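Local coordinates for type III secretion system effector protein ExoU (Pseudomonas fluorescens, PDB 4QMK), which probably acts as a patatin-like phospholipase toxin delivered by type III secretion and targeted to the plasma membrane through a phosphatidylinositol 4,5-bisphosphate binding domain, at residues 47-52 / 458-463; 451-456 / 468-473; 595-600 / 623-628. One frame throughout, in Å; residues are numbered along the deposited sequence.

Contact 1: 47-52 / 458-463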
loop_
_atom_site.group_PDB
_atom_site.type_symbol
_atom_site.label_atom_id
_atom_site.label_comp_id
_atom_site.label_asym_id
_atom_site.label_seq_id
_atom_site.Cartn_x
_atom_site.Cartn_y
_atom_site.Cartn_z
ATOM N N LEU A 47 -30.122 -15.137 -30.414
ATOM C CA LEU A 47 -30.179 -13.903 -31.099
ATOM C C LEU A 47 -30.898 -14.037 -32.417
ATOM O O LEU A 47 -30.536 -14.906 -33.208
ATOM C CB LEU A 47 -28.773 -13.414 -31.366
ATOM C CG LEU A 47 -28.677 -12.202 -32.290
ATOM C CD1 LEU A 47 -29.158 -10.986 -31.538
ATOM C CD2 LEU A 47 -27.237 -12.008 -32.705
ATOM N N SER A 48 -31.875 -13.156 -32.665
ATOM C CA SER A 48 -32.573 -13.108 -33.924
ATOM C C SER A 48 -32.598 -11.672 -34.452
ATOM O O SER A 48 -32.652 -10.706 -33.682
ATOM C CB SER A 48 -34.006 -13.576 -33.774
ATOM O OG SER A 48 -34.113 -14.942 -33.391
ATOM N N ILE A 49 -32.578 -11.545 -35.771
ATOM C CA ILE A 49 -32.559 -10.275 -36.413
ATOM C C ILE A 49 -33.526 -10.267 -37.572
ATOM O O ILE A 49 -33.416 -11.135 -38.455
ATOM C CB ILE A 49 -31.188 -9.980 -36.982
ATOM C CG1 ILE A 49 -30.137 -10.031 -35.895
ATOM C CG2 ILE A 49 -31.181 -8.586 -37.615
ATOM C CD1 ILE A 49 -28.730 -9.750 -36.403
ATOM N N TYR A 50 -34.467 -9.302 -37.575
ATOM C CA TYR A 50 -35.468 -9.182 -38.656
ATOM C C TYR A 50 -35.358 -7.803 -39.292
ATOM O O TYR A 50 -35.006 -6.825 -38.605
ATOM C CB TYR A 50 -36.897 -9.316 -38.124
ATOM C CG TYR A 50 -37.237 -10.607 -37.394
ATOM C CD1 TYR A 50 -37.087 -10.706 -36.006
ATOM C CD2 TYR A 50 -37.803 -11.667 -38.057
ATOM C CE1 TYR A 50 -37.398 -11.882 -35.330
ATOM C CE2 TYR A 50 -38.120 -12.828 -37.406
ATOM C CZ TYR A 50 -37.903 -12.940 -36.042
ATOM O OH TYR A 50 -38.265 -14.095 -35.403
ATOM N N ARG A 51 -35.687 -7.708 -40.578
ATOM C CA ARG A 51 -35.704 -6.420 -41.269
ATOM C C ARG A 51 -37.062 -6.141 -41.897
ATOM O O ARG A 51 -37.647 -6.996 -42.558
ATOM C CB ARG A 51 -34.611 -6.344 -42.344
ATOM C CG ARG A 51 -34.704 -5.086 -43.225
ATOM C CD ARG A 51 -33.407 -4.752 -43.974
ATOM N NE ARG A 51 -33.003 -5.886 -44.759
ATOM C CZ ARG A 51 -31.752 -6.234 -44.986
ATOM N NH1 ARG A 51 -30.722 -5.528 -44.515
ATOM N NH2 ARG A 51 -31.534 -7.319 -45.688
ATOM N N HIS A 52 -37.549 -4.923 -41.700
ATOM C CA HIS A 52 -38.819 -4.476 -42.299
ATOM C C HIS A 52 -38.557 -3.880 -43.685
ATOM O O HIS A 52 -37.438 -3.838 -44.148
ATOM C CB HIS A 52 -39.481 -3.434 -41.370
ATOM C CG HIS A 52 -39.908 -3.992 -40.050
ATOM N ND1 HIS A 52 -39.100 -3.979 -38.936
ATOM C CD2 HIS A 52 -41.053 -4.602 -39.675
ATOM C CE1 HIS A 52 -39.723 -4.561 -37.927
ATOM N NE2 HIS A 52 -40.914 -4.942 -38.349
ATOM N N VAL A 458 -21.825 -15.382 -40.399
ATOM C CA VAL A 458 -22.015 -16.099 -41.668
ATOM C C VAL A 458 -23.358 -15.763 -42.258
ATOM O O VAL A 458 -23.445 -15.461 -43.442
ATOM C CB VAL A 458 -21.780 -17.643 -41.632
ATOM C CG1 VAL A 458 -20.589 -18.001 -40.736
ATOM C CG2 VAL A 458 -23.023 -18.408 -41.220
ATOM N N ASP A 459 -24.391 -15.742 -41.429
ATOM C CA ASP A 459 -25.744 -15.410 -41.904
ATOM C C ASP A 459 -25.807 -13.975 -42.454
ATOM O O ASP A 459 -26.413 -13.715 -43.492
ATOM C CB ASP A 459 -26.760 -15.561 -40.764
ATOM C CG ASP A 459 -26.834 -16.984 -40.203
ATOM O OD1 ASP A 459 -27.004 -17.924 -40.997
ATOM O OD2 ASP A 459 -26.777 -17.163 -38.959
ATOM N N LEU A 460 -25.142 -13.060 -41.763
ATOM C CA LEU A 460 -25.141 -11.656 -42.182
ATOM C C LEU A 460 -24.351 -11.363 -43.437
ATOM O O LEU A 460 -24.710 -10.435 -44.178
ATOM C CB LEU A 460 -24.646 -10.765 -41.055
ATOM C CG LEU A 460 -25.672 -10.600 -39.930
ATOM C CD1 LEU A 460 -25.142 -9.608 -38.949
ATOM C CD2 LEU A 460 -26.975 -10.112 -40.515
ATOM N N GLN A 461 -23.291 -12.157 -43.677
ATOM C CA GLN A 461 -22.498 -12.079 -44.930
ATOM C C GLN A 461 -23.350 -12.252 -46.146
ATOM O O GLN A 461 -23.029 -11.725 -47.194
ATOM C CB GLN A 461 -21.429 -13.187 -45.004
ATOM C CG GLN A 461 -20.059 -12.794 -44.514
ATOM C CD GLN A 461 -19.458 -11.672 -45.339
ATOM O OE1 GLN A 461 -19.513 -11.681 -46.588
ATOM N NE2 GLN A 461 -18.881 -10.693 -44.662
ATOM N N ASN A 462 -24.411 -13.039 -46.023
ATOM C CA ASN A 462 -25.316 -13.308 -47.148
ATOM C C ASN A 462 -26.274 -12.164 -47.455
ATOM O O ASN A 462 -27.088 -12.274 -48.354
ATOM C CB ASN A 462 -26.119 -14.591 -46.899
ATOM C CG ASN A 462 -25.233 -15.791 -46.669
ATOM O OD1 ASN A 462 -24.186 -15.930 -47.297
ATOM N ND2 ASN A 462 -25.642 -16.666 -45.753
ATOM N N ASP A 463 -26.185 -11.077 -46.706
ATOM C CA ASP A 463 -26.989 -9.902 -46.970
ATOM C C ASP A 463 -26.039 -8.777 -47.360
ATOM O O ASP A 463 -24.990 -8.644 -46.735
ATOM C CB ASP A 463 -27.717 -9.523 -45.709
ATOM C CG ASP A 463 -28.674 -8.375 -45.931
ATOM O OD1 ASP A 463 -29.650 -8.570 -46.701
ATOM O OD2 ASP A 463 -28.465 -7.296 -45.329
#

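Contact 2: 451-456 / 468-473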
loop_
_atom_site.group_PDB
_atom_site.type_symbol
_atom_site.label_atom_id
_atom_site.label_comp_id
_atom_site.label_asym_id
_atom_site.label_seq_id
_atom_site.Cartn_x
_atom_site.Cartn_y
_atom_site.Cartn_z
ATOM N N GLN A 451 -17.788 -10.885 -29.889
ATOM C CA GLN A 451 -18.279 -12.240 -29.747
ATOM C C GLN A 451 -19.647 -12.421 -30.402
ATOM O O GLN A 451 -19.862 -13.354 -31.191
ATOM C CB GLN A 451 -18.362 -12.627 -28.277
ATOM C CG GLN A 451 -18.691 -14.096 -28.068
ATOM C CD GLN A 451 -18.555 -14.533 -26.611
ATOM O OE1 GLN A 451 -19.323 -14.096 -25.734
ATOM N NE2 GLN A 451 -17.594 -15.425 -26.347
ATOM N N MET A 452 -20.566 -11.514 -30.089
ATOM C CA MET A 452 -21.928 -11.579 -30.618
ATOM C C MET A 452 -21.898 -11.440 -32.120
ATOM O O MET A 452 -22.607 -12.161 -32.811
ATOM C CB MET A 452 -22.842 -10.531 -29.927
ATOM C CG MET A 452 -24.242 -10.384 -30.481
ATOM S SD MET A 452 -25.331 -9.357 -29.450
ATOM C CE MET A 452 -25.617 -10.527 -28.120
ATOM N N LEU A 453 -21.059 -10.546 -32.635
ATOM C CA LEU A 453 -20.970 -10.366 -34.085
ATOM C C LEU A 453 -20.428 -11.585 -34.773
ATOM O O LEU A 453 -20.925 -11.965 -35.846
ATOM C CB LEU A 453 -20.122 -9.157 -34.428
ATOM C CG LEU A 453 -20.008 -8.736 -35.888
ATOM C CD1 LEU A 453 -21.365 -8.472 -36.472
ATOM C CD2 LEU A 453 -19.184 -7.473 -35.948
ATOM N N ALA A 454 -19.428 -12.221 -34.169
ATOM C CA ALA A 454 -18.907 -13.470 -34.733
ATOM C C ALA A 454 -20.005 -14.546 -34.831
ATOM O O ALA A 454 -20.007 -15.331 -35.786
ATOM C CB ALA A 454 -17.733 -13.983 -33.916
ATOM N N SER A 455 -20.924 -14.580 -33.856
ATOM C CA SER A 455 -22.032 -15.545 -33.849
ATOM C C SER A 455 -22.884 -15.520 -35.087
ATOM O O SER A 455 -23.382 -16.560 -35.510
ATOM C CB SER A 455 -23.031 -15.231 -32.735
ATOM O OG SER A 455 -22.384 -15.019 -31.531
ATOM N N VAL A 456 -23.112 -14.325 -35.619
ATOM C CA VAL A 456 -24.052 -14.141 -36.718
ATOM C C VAL A 456 -23.414 -13.756 -38.013
ATOM O O VAL A 456 -24.084 -13.438 -38.983
ATOM C CB VAL A 456 -25.041 -13.032 -36.367
ATOM C CG1 VAL A 456 -25.857 -13.425 -35.150
ATOM C CG2 VAL A 456 -24.333 -11.716 -36.100
ATOM N N GLU A 468 -21.423 -5.068 -45.774
ATOM C CA GLU A 468 -20.814 -3.738 -45.638
ATOM C C GLU A 468 -20.579 -3.443 -44.174
ATOM O O GLU A 468 -19.514 -2.926 -43.832
ATOM C CB GLU A 468 -21.726 -2.644 -46.265
ATOM C CG GLU A 468 -21.193 -1.195 -46.211
ATOM C CD GLU A 468 -21.446 -0.441 -44.876
ATOM O OE1 GLU A 468 -22.452 -0.689 -44.124
ATOM O OE2 GLU A 468 -20.612 0.441 -44.574
ATOM N N ALA A 469 -21.549 -3.770 -43.313
ATOM C CA ALA A 469 -21.380 -3.578 -41.872
ATOM C C ALA A 469 -20.268 -4.470 -41.301
ATOM O O ALA A 469 -19.438 -3.988 -40.521
ATOM C CB ALA A 469 -22.689 -3.845 -41.132
ATOM N N LEU A 470 -20.243 -5.758 -41.651
ATOM C CA LEU A 470 -19.121 -6.631 -41.216
ATOM C C LEU A 470 -17.767 -6.112 -41.721
ATOM O O LEU A 470 -16.762 -6.186 -41.019
ATOM C CB LEU A 470 -19.310 -8.099 -41.659
ATOM C CG LEU A 470 -20.476 -8.840 -40.989
ATOM C CD1 LEU A 470 -20.839 -10.108 -41.716
ATOM C CD2 LEU A 470 -20.226 -9.152 -39.527
ATOM N N ARG A 471 -17.732 -5.588 -42.927
ATOM C CA ARG A 471 -16.483 -5.081 -43.467
ATOM C C ARG A 471 -15.987 -3.946 -42.615
ATOM O O ARG A 471 -14.807 -3.900 -42.299
ATOM C CB ARG A 471 -16.654 -4.633 -44.927
ATOM C CG ARG A 471 -15.371 -4.425 -45.682
ATOM C CD ARG A 471 -14.604 -5.712 -45.908
ATOM N NE ARG A 471 -13.681 -5.649 -47.078
ATOM C CZ ARG A 471 -12.417 -5.213 -47.037
ATOM N NH1 ARG A 471 -11.861 -4.794 -45.903
ATOM N NH2 ARG A 471 -11.701 -5.187 -48.138
ATOM N N PHE A 472 -16.854 -3.010 -42.250
ATOM C CA PHE A 472 -16.392 -1.898 -41.428
ATOM C C PHE A 472 -15.818 -2.398 -40.141
ATOM O O PHE A 472 -14.811 -1.881 -39.659
ATOM C CB PHE A 472 -17.524 -0.904 -41.114
ATOM C CG PHE A 472 -17.152 0.102 -40.057
ATOM C CD1 PHE A 472 -16.482 1.240 -40.390
ATOM C CD2 PHE A 472 -17.426 -0.154 -38.710
ATOM C CE1 PHE A 472 -16.121 2.155 -39.418
ATOM C CE2 PHE A 472 -17.052 0.740 -37.725
ATOM C CZ PHE A 472 -16.416 1.913 -38.078
ATOM N N ARG A 473 -16.451 -3.415 -39.560
ATOM C CA ARG A 473 -15.945 -3.954 -38.289
ATOM C C ARG A 473 -14.620 -4.652 -38.461
ATOM O O ARG A 473 -13.764 -4.506 -37.599
ATOM C CB ARG A 473 -16.939 -4.872 -37.603
ATOM C CG ARG A 473 -18.093 -4.105 -36.954
ATOM C CD ARG A 473 -17.673 -3.390 -35.683
ATOM N NE ARG A 473 -17.495 -4.358 -34.579
ATOM C CZ ARG A 473 -18.474 -4.789 -33.795
ATOM N NH1 ARG A 473 -19.694 -4.354 -33.956
ATOM N NH2 ARG A 473 -18.217 -5.673 -32.856
#

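Contact 3: 595-600 / 623-628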
loop_
_atom_site.group_PDB
_atom_site.type_symbol
_atom_site.label_atom_id
_atom_site.label_comp_id
_atom_site.label_asym_id
_atom_site.label_seq_id
_atom_site.Cartn_x
_atom_site.Cartn_y
_atom_site.Cartn_z
ATOM N N VAL A 595 -33.917 14.682 2.887
ATOM C CA VAL A 595 -34.062 13.399 2.140
ATOM C C VAL A 595 -34.418 13.686 0.695
ATOM O O VAL A 595 -33.858 13.119 -0.242
ATOM C CB VAL A 595 -35.137 12.487 2.829
ATOM C CG1 VAL A 595 -35.549 11.305 1.997
ATOM C CG2 VAL A 595 -34.609 12.019 4.169
ATOM N N GLU A 596 -35.334 14.612 0.511
ATOM C CA GLU A 596 -35.773 15.024 -0.822
ATOM C C GLU A 596 -34.585 15.636 -1.595
ATOM O O GLU A 596 -34.358 15.309 -2.743
ATOM C CB GLU A 596 -36.895 16.025 -0.646
ATOM C CG GLU A 596 -37.615 16.486 -1.892
ATOM C CD GLU A 596 -38.799 17.407 -1.540
ATOM O OE1 GLU A 596 -38.815 18.011 -0.417
ATOM O OE2 GLU A 596 -39.725 17.526 -2.372
ATOM N N LEU A 597 -33.826 16.506 -0.938
ATOM C CA LEU A 597 -32.662 17.177 -1.551
ATOM C C LEU A 597 -31.594 16.147 -1.998
ATOM O O LEU A 597 -31.156 16.156 -3.130
ATOM C CB LEU A 597 -32.053 18.152 -0.548
ATOM C CG LEU A 597 -30.763 18.849 -0.954
ATOM C CD1 LEU A 597 -31.051 19.903 -2.014
ATOM C CD2 LEU A 597 -30.109 19.500 0.231
ATOM N N LEU A 598 -31.219 15.252 -1.082
ATOM C CA LEU A 598 -30.264 14.205 -1.354
ATOM C C LEU A 598 -30.713 13.247 -2.457
ATOM O O LEU A 598 -29.900 12.851 -3.316
ATOM C CB LEU A 598 -29.958 13.438 -0.081
ATOM C CG LEU A 598 -29.208 14.300 0.947
ATOM C CD1 LEU A 598 -29.065 13.577 2.254
ATOM C CD2 LEU A 598 -27.843 14.722 0.471
ATOM N N GLN A 599 -31.996 12.888 -2.461
ATOM C CA GLN A 599 -32.525 12.065 -3.527
ATOM C C GLN A 599 -32.455 12.771 -4.884
ATOM O O GLN A 599 -32.005 12.178 -5.862
ATOM C CB GLN A 599 -33.943 11.609 -3.232
ATOM C CG GLN A 599 -34.016 10.380 -2.324
ATOM C CD GLN A 599 -35.431 10.093 -1.847
ATOM O OE1 GLN A 599 -36.294 10.980 -1.823
ATOM N NE2 GLN A 599 -35.670 8.870 -1.446
ATOM N N ARG A 600 -32.864 14.029 -4.929
ATOM C CA ARG A 600 -32.761 14.808 -6.155
ATOM C C ARG A 600 -31.284 14.856 -6.621
ATOM O O ARG A 600 -30.990 14.709 -7.821
ATOM C CB ARG A 600 -33.318 16.214 -5.958
ATOM C CG ARG A 600 -33.228 17.034 -7.226
ATOM C CD ARG A 600 -34.011 18.343 -7.397
ATOM N NE ARG A 600 -33.766 18.788 -8.788
ATOM C CZ ARG A 600 -34.095 19.973 -9.312
ATOM N NH1 ARG A 600 -34.720 20.903 -8.596
ATOM N NH2 ARG A 600 -33.799 20.225 -10.586
ATOM N N LYS A 623 -25.589 24.698 -0.468
ATOM C CA LYS A 623 -26.510 25.812 -0.316
ATOM C C LYS A 623 -27.788 25.512 0.485
ATOM O O LYS A 623 -28.255 26.365 1.243
ATOM C CB LYS A 623 -26.906 26.292 -1.682
ATOM C CG LYS A 623 -27.718 27.562 -1.688
ATOM C CD LYS A 623 -27.843 28.101 -3.110
ATOM C CE LYS A 623 -28.312 29.554 -3.149
ATOM N NZ LYS A 623 -28.231 30.088 -4.554
ATOM N N HIS A 624 -28.317 24.291 0.356
ATOM C CA HIS A 624 -29.587 23.968 0.972
ATOM C C HIS A 624 -29.584 22.935 2.074
ATOM O O HIS A 624 -30.541 22.869 2.837
ATOM C CB HIS A 624 -30.537 23.479 -0.097
ATOM C CG HIS A 624 -30.761 24.447 -1.199
ATOM N ND1 HIS A 624 -31.692 25.459 -1.121
ATOM C CD2 HIS A 624 -30.212 24.529 -2.433
ATOM C CE1 HIS A 624 -31.677 26.150 -2.249
ATOM N NE2 HIS A 624 -30.797 25.595 -3.065
ATOM N N TYR A 625 -28.582 22.072 2.140
ATOM C CA TYR A 625 -28.601 21.038 3.167
ATOM C C TYR A 625 -28.607 21.706 4.530
ATOM O O TYR A 625 -27.832 22.590 4.719
ATOM C CB TYR A 625 -27.372 20.189 3.085
ATOM C CG TYR A 625 -27.384 19.052 4.041
ATOM C CD1 TYR A 625 -27.985 17.906 3.718
ATOM C CD2 TYR A 625 -26.791 19.142 5.275
ATOM C CE1 TYR A 625 -28.030 16.834 4.600
ATOM C CE2 TYR A 625 -26.756 18.063 6.136
ATOM C CZ TYR A 625 -27.392 16.911 5.799
ATOM O OH TYR A 625 -27.406 15.818 6.648
ATOM N N ARG A 626 -29.496 21.294 5.437
ATOM C CA ARG A 626 -29.590 21.845 6.799
ATOM C C ARG A 626 -29.283 20.832 7.927
ATOM O O ARG A 626 -29.951 19.819 8.038
ATOM C CB ARG A 626 -31.027 22.280 7.022
ATOM C CG ARG A 626 -31.572 23.325 6.054
ATOM C CD ARG A 626 -30.872 24.666 6.159
ATOM N NE ARG A 626 -30.829 25.118 7.538
ATOM C CZ ARG A 626 -30.844 26.391 7.930
ATOM N NH1 ARG A 626 -30.905 27.385 7.027
ATOM N NH2 ARG A 626 -30.833 26.675 9.255
ATOM N N ALA A 627 -28.333 21.141 8.804
ATOM C CA ALA A 627 -27.997 20.262 9.961
ATOM C C ALA A 627 -28.440 20.822 11.316
ATOM O O ALA A 627 -28.762 21.999 11.412
ATOM C CB ALA A 627 -26.507 20.042 10.001
ATOM N N ARG A 628 -28.478 19.988 12.367
ATOM C CA ARG A 628 -28.834 20.507 13.706
ATOM C C ARG A 628 -27.533 20.871 14.380
ATOM O O ARG A 628 -26.501 20.259 14.086
ATOM C CB ARG A 628 -29.585 19.499 14.608
ATOM C CG ARG A 628 -30.791 18.792 13.996
ATOM C CD ARG A 628 -32.116 19.535 14.082
ATOM N NE ARG A 628 -32.675 19.474 15.424
ATOM C CZ ARG A 628 -33.964 19.654 15.733
ATOM N NH1 ARG A 628 -34.889 19.877 14.794
ATOM N NH2 ARG A 628 -34.335 19.587 16.994
#

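Contact 1: 47-52 / 458-463
R51, near the end of strand 47-51, sends its side chain across to D463, just beyond helix 450-461. Its CB already points toward that segment. CG stands anti to the backbone N, and the chain then runs extended as far as CD; the side chain also touches L38 and A465. A single bend at chi3 swings NE and the guanidinium round to face the aspartate. R51 CZ sits almost evenly between the two carboxylate oxygens, 3.5 Å from D463 OD2 and 3.6 Å from D463 OD1, consistent with the two-pronged salt bridge that the two N-H...O bonds establish. R51 NH1 donates to D463 OD2 over 3.0 Å with an N-H...O angle of 149°, coming from the syn side of that oxygen but tilted 25° out of the carboxylate plane. R51 NH2 donates to D463 OD1, but the measured 2.5 Å is very short and the exact length is doubtful. D463 CG lies in the guanidinium plane, at its edge, yet the two flat groups are twisted 35° apart, so the bridge is not coplanar.

The strand belongs to a four-stranded antiparallel sheet, and I49 and R51, two residues apart, both turn toward the helix. D463 is the N-cap of helix 464-491: its OD2 also accepts from G466 N. The partial positive charge at the start of helix 464-491 and the arginine together would be expected to favour the charged carboxylate. D463 N bonds back to L460 O, 3.0 Å, in the turn between the two helices. Deeper in, where both residues are buried, I49 CD1 reaches L460 CD1 at 4.4 Å, a loose apolar touch between branch ends.

Contact 2: 451-456 / 468-473
R473 NH2 is gripped twice, by a salt bridge to D450 OD1 and a hydrogen bond to the M448 carbonyl oxygen, and the guanidinium thus fixed offers one face to L453. The methyl CD2 of L453 lies 3.5 Å above the guanidinium plane, over its centre. The individual distances bear this out: L453 CD2 is 3.5 Å from R473 CZ and 3.7 Å from both NH1 and NH2 of R473, with NE scarcely farther. Such centring is an alkyl contact with the flat face, leaving the N-H edges for polar partners. Bends at chi2 and chi3 of R473, each -74°, fold the chain back, so R473 CG also comes within 3.7 Å of L453 CD2; one methyl is covered by both the root and the end of the arginine.

The second branch of L453 serves L470. L453 CD1 and L470 CD2 are measured 3.3 Å apart, short enough for two methyls that the value is doubtful, but L453 CG to L470 CD2, 3.7 Å, supports close packing. The two leucine side chains run antiparallel, each passing the other's flank. CG of L453 is anti to its backbone N (chi1 -175°), which carries the fork outward to straddle both partners.

The CA atoms of L453 and L470 are 8.3 Å apart, and the two segments belong to helices 450-461 and 464-491, consecutive in the chain and joined by a short turn. V445 and M446 of helix 441-446 close in on L453 and R473, whereas M452 and V456 turn to L47 of strand 47-51.

Contact 3: 595-600 / 623-628
L597 makes the main apolar contacts here, meeting H624 and Y625 where helix 611-624 ends. Its CB points toward the other segment, and CG anti to the backbone N (chi1 175°) extends the fork to the chain. The nearest approaches are to backbone: L597 CD2 lies 3.5 Å from Y625 N and 3.6 Å from Y625 CA, so the methyl rests on the peptide link at the helix exit. Y625 is the first residue to leave helical backbone angles, which is where the chain turns off beside this leucine.

Among alkyl pairs, L597 CD2 is 4.0 Å from Y625 CB and equally 4.0 Å from H624 CB. The other methyl, L597 CD1, comes to 4.1 Å from H624 CB, so the histidine contributes its root, and the two side chains cross at about a right angle.

At the ring of Y625 the contact is an apolar touch at the edge. L598 CD1 reaches Y625 CE1 at 4.1 Å, near the ring plane, and L597 CD2 also lies at this edge. With CG of Y625 anti to the backbone N (chi1 -176°), the ring end is carried nearer to 595-600. Both L598 and Y625 are buried.

The polar bonds reach beyond the pair: Y625 OH is held by S584 OG of helix 555-585 and by Q590 NE2 of the following loop, while R626 O bonds to N594 ND2 in the first turn of helix 592-606.

L598 also packs on I581 and L585, and Y625 on V641 of helix 639-646. Four helices thus meet around this contact, consistent with a helical bundle in the ExoU C-terminal region, which is probably the membrane localization domain.

Overall arrangement
Contacts 1 and 2 form one neighbourhood, their centres 11 Å apart, and share helices: 450-461 carries a segment of each, and contact 1 ends where the helix carrying 468-473 begins. They touch directly through L47 with V456 and L460 with L470. Contact 2 is wholly buried, its arginine used across the contact by face against a methyl; contact 1 is only partly buried, with a salt bridge between partly exposed residues beside a buried apolar touch. Contact 3 stands about 49 to 52 Å away, centre to centre, in the C-terminal helices. It is partly buried too, but lacks any ionic pair, meeting instead through leucine methyls, backbone and a tyrosine edge.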